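Local coordinates for nucleoporin 53 (Pichia guilliermondii, PDB 3P3D), which is probably a structural constituent of the nuclear pore complex, represented here by its RNA recognition motif domain, at residues Q22-F30 with E81-L91. Numbering follows the deposited sequence.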
ATOM      1  N   GLN A  22      -1.803  10.241   1.026  1.00 42.77           N
ATOM      2  CA  GLN A  22      -1.144  10.614  -0.221  1.00 42.27           C
ATOM      3  C   GLN A  22      -0.508   9.378  -0.855  1.00 40.69           C
ATOM      4  O   GLN A  22      -0.473   9.246  -2.093  1.00 39.55           O
ATOM      5  CB  GLN A  22      -0.062  11.678   0.010  1.00 42.86           C
ATOM      6  CG  GLN A  22      -0.544  12.999   0.636  1.00 46.04           C
ATOM      7  CD  GLN A  22       0.612  13.977   0.902  1.00 51.40           C
ATOM      8  OE1 GLN A  22       1.403  14.287  -0.007  1.00 54.82           O
ATOM      9  NE2 GLN A  22       0.734  14.439   2.153  1.00 51.63           N
ATOM     10  N   VAL A  23      -0.013   8.476   0.002  1.00 39.49           N
ATOM     11  CA  VAL A  23       0.699   7.279  -0.452  1.00 38.39           C
ATOM     12  C   VAL A  23      -0.299   6.290  -1.012  1.00 38.12           C
ATOM     13  O   VAL A  23      -0.097   5.737  -2.087  1.00 37.34           O
ATOM     14  CB  VAL A  23       1.490   6.611   0.679  1.00 38.70           C
ATOM     15  CG1 VAL A  23       2.042   5.277   0.203  1.00 37.12           C
ATOM     16  CG2 VAL A  23       2.621   7.539   1.184  1.00 37.41           C
ATOM     17  N   ILE A  24      -1.404   6.103  -0.291  1.00 37.83           N
ATOM     18  CA  ILE A  24      -2.456   5.194  -0.735  1.00 37.24           C
ATOM     19  C   ILE A  24      -2.970   5.699  -2.064  1.00 37.04           C
ATOM     20  O   ILE A  24      -3.080   4.947  -3.011  1.00 37.55           O
ATOM     21  CB  ILE A  24      -3.591   5.074   0.325  1.00 37.44           C
ATOM     22  CG1 ILE A  24      -3.065   4.354   1.576  1.00 37.51           C
ATOM     23  CG2 ILE A  24      -4.803   4.273  -0.221  1.00 35.86           C
ATOM     24  CD1 ILE A  24      -3.927   4.577   2.842  1.00 37.05           C
ATOM     25  N   ALA A  25      -3.240   6.995  -2.142  1.00 36.64           N
ATOM     26  CA  ALA A  25      -3.737   7.598  -3.366  1.00 36.43           C
ATOM     27  C   ALA A  25      -2.798   7.348  -4.534  1.00 36.17           C
ATOM     28  O   ALA A  25      -3.223   6.994  -5.640  1.00 35.93           O
ATOM     29  CB  ALA A  25      -3.932   9.084  -3.165  1.00 35.89           C
ATOM     30  N   TYR A  26      -1.509   7.536  -4.293  1.00 35.72           N
ATOM     31  CA  TYR A  26      -0.536   7.294  -5.334  1.00 35.26           C
ATOM     32  C   TYR A  26      -0.635   5.837  -5.793  1.00 34.21           C
ATOM     33  O   TYR A  26      -0.641   5.567  -6.993  1.00 32.80           O
ATOM     34  CB  TYR A  26       0.865   7.649  -4.829  1.00 36.08           C
ATOM     35  CG  TYR A  26       1.988   7.262  -5.755  1.00 37.76           C
ATOM     36  CD1 TYR A  26       2.277   8.016  -6.897  1.00 41.16           C
ATOM     37  CD2 TYR A  26       2.768   6.159  -5.480  1.00 40.00           C
ATOM     38  CE1 TYR A  26       3.328   7.660  -7.747  1.00 43.29           C
ATOM     39  CE2 TYR A  26       3.811   5.797  -6.306  1.00 41.93           C
ATOM     40  CZ  TYR A  26       4.093   6.543  -7.425  1.00 44.89           C
ATOM     41  OH  TYR A  26       5.139   6.145  -8.222  1.00 49.71           O
ATOM     42  N   PHE A  27      -0.762   4.894  -4.852  1.00 33.44           N
ATOM     43  CA  PHE A  27      -0.752   3.482  -5.254  1.00 32.96           C
ATOM     44  C   PHE A  27      -1.997   3.007  -6.027  1.00 33.14           C
ATOM     45  O   PHE A  27      -1.968   1.934  -6.640  1.00 32.28           O
ATOM     46  CB  PHE A  27      -0.413   2.577  -4.082  1.00 32.97           C
ATOM     47  CG  PHE A  27       1.056   2.494  -3.844  1.00 32.39           C
ATOM     48  CD1 PHE A  27       1.702   3.474  -3.105  1.00 31.35           C
ATOM     49  CD2 PHE A  27       1.804   1.496  -4.423  1.00 30.31           C
ATOM     50  CE1 PHE A  27       3.059   3.455  -2.935  1.00 31.08           C
ATOM     51  CE2 PHE A  27       3.163   1.471  -4.263  1.00 30.95           C
ATOM     52  CZ  PHE A  27       3.797   2.451  -3.509  1.00 30.56           C
ATOM     53  N   GLN A  28      -3.056   3.819  -6.046  1.00 32.71           N
ATOM     54  CA  GLN A  28      -4.191   3.544  -6.915  1.00 33.50           C
ATOM     55  C   GLN A  28      -3.839   3.634  -8.401  1.00 32.79           C
ATOM     56  O   GLN A  28      -4.503   3.042  -9.242  1.00 32.80           O
ATOM     57  CB  GLN A  28      -5.361   4.480  -6.590  1.00 33.55           C
ATOM     58  CG  GLN A  28      -6.569   4.302  -7.497  1.00 35.77           C
ATOM     59  CD  GLN A  28      -7.778   5.104  -7.012  1.00 37.50           C
ATOM     60  OE1 GLN A  28      -7.789   6.329  -7.095  1.00 39.03           O
ATOM     61  NE2 GLN A  28      -8.794   4.408  -6.513  1.00 35.51           N
ATOM     62  N   GLU A  29      -2.780   4.347  -8.722  1.00 33.37           N
ATOM     63  CA  GLU A  29      -2.314   4.435 -10.103  1.00 34.50           C
ATOM     64  C   GLU A  29      -1.926   3.080 -10.704  1.00 35.03           C
ATOM     65  O   GLU A  29      -1.810   2.967 -11.917  1.00 34.93           O
ATOM     66  CB  GLU A  29      -1.110   5.382 -10.187  1.00 35.00           C
ATOM     67  CG  GLU A  29      -1.466   6.857  -9.910  1.00 36.55           C
ATOM     68  CD  GLU A  29      -0.272   7.804 -10.028  1.00 39.47           C
ATOM     69  OE1 GLU A  29       0.733   7.462 -10.716  1.00 37.80           O
ATOM     70  OE2 GLU A  29      -0.353   8.894  -9.411  1.00 41.04           O
ATOM     71  N   PHE A  30      -1.700   2.067  -9.860  1.00 34.91           N
ATOM     72  CA  PHE A  30      -1.289   0.748 -10.340  1.00 35.56           C
ATOM     73  C   PHE A  30      -2.452  -0.212 -10.568  1.00 35.58           C
ATOM     74  O   PHE A  30      -2.315  -1.233 -11.262  1.00 34.83           O
ATOM     75  CB  PHE A  30      -0.243   0.167  -9.380  1.00 35.47           C
ATOM     76  CG  PHE A  30       0.908   1.090  -9.190  1.00 35.04           C
ATOM     77  CD1 PHE A  30       1.659   1.477 -10.290  1.00 34.95           C
ATOM     78  CD2 PHE A  30       1.186   1.644  -7.955  1.00 34.56           C
ATOM     79  CE1 PHE A  30       2.694   2.376 -10.163  1.00 34.26           C
ATOM     80  CE2 PHE A  30       2.212   2.548  -7.813  1.00 35.08           C
ATOM     81  CZ  PHE A  30       2.964   2.927  -8.928  1.00 34.88           C
ATOM     82  N   GLU A  81       7.790   0.168  -7.575  1.00 38.06           N
ATOM     83  CA  GLU A  81       8.007   1.410  -6.808  1.00 37.66           C
ATOM     84  C   GLU A  81       8.875   1.274  -5.564  1.00 36.81           C
ATOM     85  O   GLU A  81       9.054   2.230  -4.839  1.00 36.04           O
ATOM     86  CB  GLU A  81       6.677   2.016  -6.397  1.00 38.25           C
ATOM     87  CG  GLU A  81       5.932   2.622  -7.585  1.00 41.71           C
ATOM     88  CD  GLU A  81       6.799   3.598  -8.358  1.00 45.77           C
ATOM     89  OE1 GLU A  81       7.132   4.660  -7.796  1.00 48.22           O
ATOM     90  OE2 GLU A  81       7.178   3.277  -9.504  1.00 49.27           O
ATOM     91  N   ASN A  82       9.404   0.089  -5.319  1.00 36.49           N
ATOM     92  CA  ASN A  82      10.289  -0.125  -4.204  1.00 36.85           C
ATOM     93  C   ASN A  82      11.564   0.719  -4.324  1.00 37.56           C
ATOM     94  O   ASN A  82      12.349   0.553  -5.261  1.00 37.01           O
ATOM     95  CB  ASN A  82      10.659  -1.610  -4.104  1.00 35.94           C
ATOM     96  CG  ASN A  82      11.503  -1.902  -2.900  1.00 35.70           C
ATOM     97  OD1 ASN A  82      11.172  -1.476  -1.788  1.00 33.93           O
ATOM     98  ND2 ASN A  82      12.619  -2.620  -3.108  1.00 35.47           N
ATOM     99  N   GLY A  83      11.777   1.591  -3.352  1.00 38.69           N
ATOM    100  CA  GLY A  83      12.914   2.500  -3.395  1.00 40.46           C
ATOM    101  C   GLY A  83      12.603   3.862  -3.993  1.00 41.60           C
ATOM    102  O   GLY A  83      13.444   4.745  -3.982  1.00 43.39           O
ATOM    103  N   ALA A  84      11.407   4.056  -4.520  1.00 42.25           N
ATOM    104  CA  ALA A  84      11.078   5.317  -5.129  1.00 42.46           C
ATOM    105  C   ALA A  84      11.066   6.379  -4.061  1.00 42.62           C
ATOM    106  O   ALA A  84      10.688   6.106  -2.940  1.00 43.22           O
ATOM    107  CB  ALA A  84       9.695   5.241  -5.811  1.00 42.59           C
ATOM    108  N   VAL A  85      11.471   7.597  -4.408  1.00 42.99           N
ATOM    109  CA  VAL A  85      11.359   8.722  -3.500  1.00 42.70           C
ATOM    110  C   VAL A  85      10.014   9.357  -3.771  1.00 43.89           C
ATOM    111  O   VAL A  85       9.637   9.549  -4.923  1.00 44.75           O
ATOM    112  CB  VAL A  85      12.486   9.736  -3.720  1.00 42.84           C
ATOM    113  CG1 VAL A  85      12.390  10.918  -2.708  1.00 40.76           C
ATOM    114  CG2 VAL A  85      13.825   9.049  -3.620  1.00 40.57           C
ATOM    115  N   PHE A  86       9.279   9.669  -2.716  1.00 44.52           N
ATOM    116  CA  PHE A  86       7.942  10.198  -2.861  1.00 45.48           C
ATOM    117  C   PHE A  86       7.797  11.350  -1.887  1.00 46.81           C
ATOM    118  O   PHE A  86       7.899  11.144  -0.672  1.00 46.84           O
ATOM    119  CB  PHE A  86       6.917   9.111  -2.548  1.00 45.46           C
ATOM    120  CG  PHE A  86       5.512   9.505  -2.833  1.00 44.39           C
ATOM    121  CD1 PHE A  86       5.017   9.473  -4.127  1.00 46.15           C
ATOM    122  CD2 PHE A  86       4.683   9.889  -1.824  1.00 43.63           C
ATOM    123  CE1 PHE A  86       3.704   9.829  -4.391  1.00 45.77           C
ATOM    124  CE2 PHE A  86       3.368  10.237  -2.074  1.00 44.58           C
ATOM    125  CZ  PHE A  86       2.879  10.207  -3.367  1.00 44.97           C
ATOM    126  N   ASN A  87       7.573  12.557  -2.416  1.00 47.53           N
ATOM    127  CA  ASN A  87       7.534  13.767  -1.596  1.00 48.28           C
ATOM    128  C   ASN A  87       8.631  13.763  -0.519  1.00 47.58           C
ATOM    129  O   ASN A  87       8.347  13.981   0.659  1.00 47.54           O
ATOM    130  CB  ASN A  87       6.143  13.968  -0.947  1.00 49.01           C
ATOM    131  CG  ASN A  87       5.005  14.082  -1.987  1.00 52.60           C
ATOM    132  OD1 ASN A  87       5.254  14.181  -3.199  1.00 54.89           O
ATOM    133  ND2 ASN A  87       3.747  14.052  -1.509  1.00 53.64           N
ATOM    134  N   GLY A  88       9.869  13.484  -0.926  1.00 47.03           N
ATOM    135  CA  GLY A  88      11.030  13.574  -0.020  1.00 46.66           C
ATOM    136  C   GLY A  88      11.265  12.443   0.985  1.00 46.25           C
ATOM    137  O   GLY A  88      12.085  12.587   1.903  1.00 46.11           O
ATOM    138  N   VAL A  89      10.564  11.316   0.833  1.00 45.74           N
ATOM    139  CA  VAL A  89      10.852  10.120   1.649  1.00 44.93           C
ATOM    140  C   VAL A  89      10.997   8.926   0.729  1.00 44.02           C
ATOM    141  O   VAL A  89      10.442   8.900  -0.370  1.00 43.96           O
ATOM    142  CB  VAL A  89       9.736   9.792   2.697  1.00 45.00           C
ATOM    143  CG1 VAL A  89       9.321  11.024   3.492  1.00 44.79           C
ATOM    144  CG2 VAL A  89       8.541   9.210   2.013  1.00 45.27           C
ATOM    145  N   LEU A  90      11.744   7.930   1.185  1.00 43.09           N
ATOM    146  CA  LEU A  90      11.852   6.682   0.442  1.00 42.05           C
ATOM    147  C   LEU A  90      10.664   5.783   0.779  1.00 41.38           C
ATOM    148  O   LEU A  90      10.343   5.586   1.958  1.00 40.39           O
ATOM    149  CB  LEU A  90      13.164   5.972   0.767  1.00 41.95           C
ATOM    150  CG  LEU A  90      14.425   6.609   0.187  1.00 40.37           C
ATOM    151  CD1 LEU A  90      15.612   6.086   0.945  1.00 37.56           C
ATOM    152  CD2 LEU A  90      14.539   6.318  -1.315  1.00 39.18           C
ATOM    153  N   LEU A  91      10.011   5.255  -0.256  1.00 40.62           N
ATOM    154  CA  LEU A  91       8.963   4.266  -0.055  1.00 40.82           C
ATOM    155  C   LEU A  91       9.489   2.860  -0.233  1.00 40.30           C
ATOM    156  O   LEU A  91      10.280   2.583  -1.138  1.00 40.94           O
ATOM    157  CB  LEU A  91       7.801   4.470  -1.021  1.00 40.90           C
ATOM    158  CG  LEU A  91       7.015   5.762  -0.860  1.00 41.37           C
ATOM    159  CD1 LEU A  91       5.755   5.692  -1.708  1.00 42.92           C
ATOM    160  CD2 LEU A  91       6.683   6.036   0.590  1.00 41.42           C
TER
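Tyr26 OH donates a short hydrogen bond to Glu81 OE1 (2.5 Å), reaching the oxygen from above the carboxylate, 75° out of its plane. A bend at chi2 of Glu81 turns the carboxylate to the hydroxyl. Glu81 CG packs obliquely against the Phe30 ring, 3.3 Å from Phe30 CZ. Glu81 thus meets three aromatic side chains: its carboxylate serves Tyr26, CG lies on Phe30 and CB touches Phe27. A chi1 of 172° sets CG of Tyr26 anti to the backbone N and swings the ring toward the hairpin, where it receives Phe86 over one face. Phe86 CE1 lies 3.4 Å from Tyr26 CG, and the planes are inclined at 49°, an oblique pair. Deeper in the contact, Leu91 CD1 meets the edge of the Phe27 ring, 3.7 Å from Phe27 CE1, and touches Val23 CG1. At the exposed margin, Gln22 OE1 and Asn87 ND2 approach to 2.8 Å beside the type I' turn linking strands 85-86 and 89-95. The contact illustrates how an RRM fold seats its first helix, 20-27, beside the edge hairpin of the antiparallel sheet: Val23 and Phe27 continue inward onto strand 9-13, while Phe27 and Phe30 also pack on Ala78 of helix 72-79.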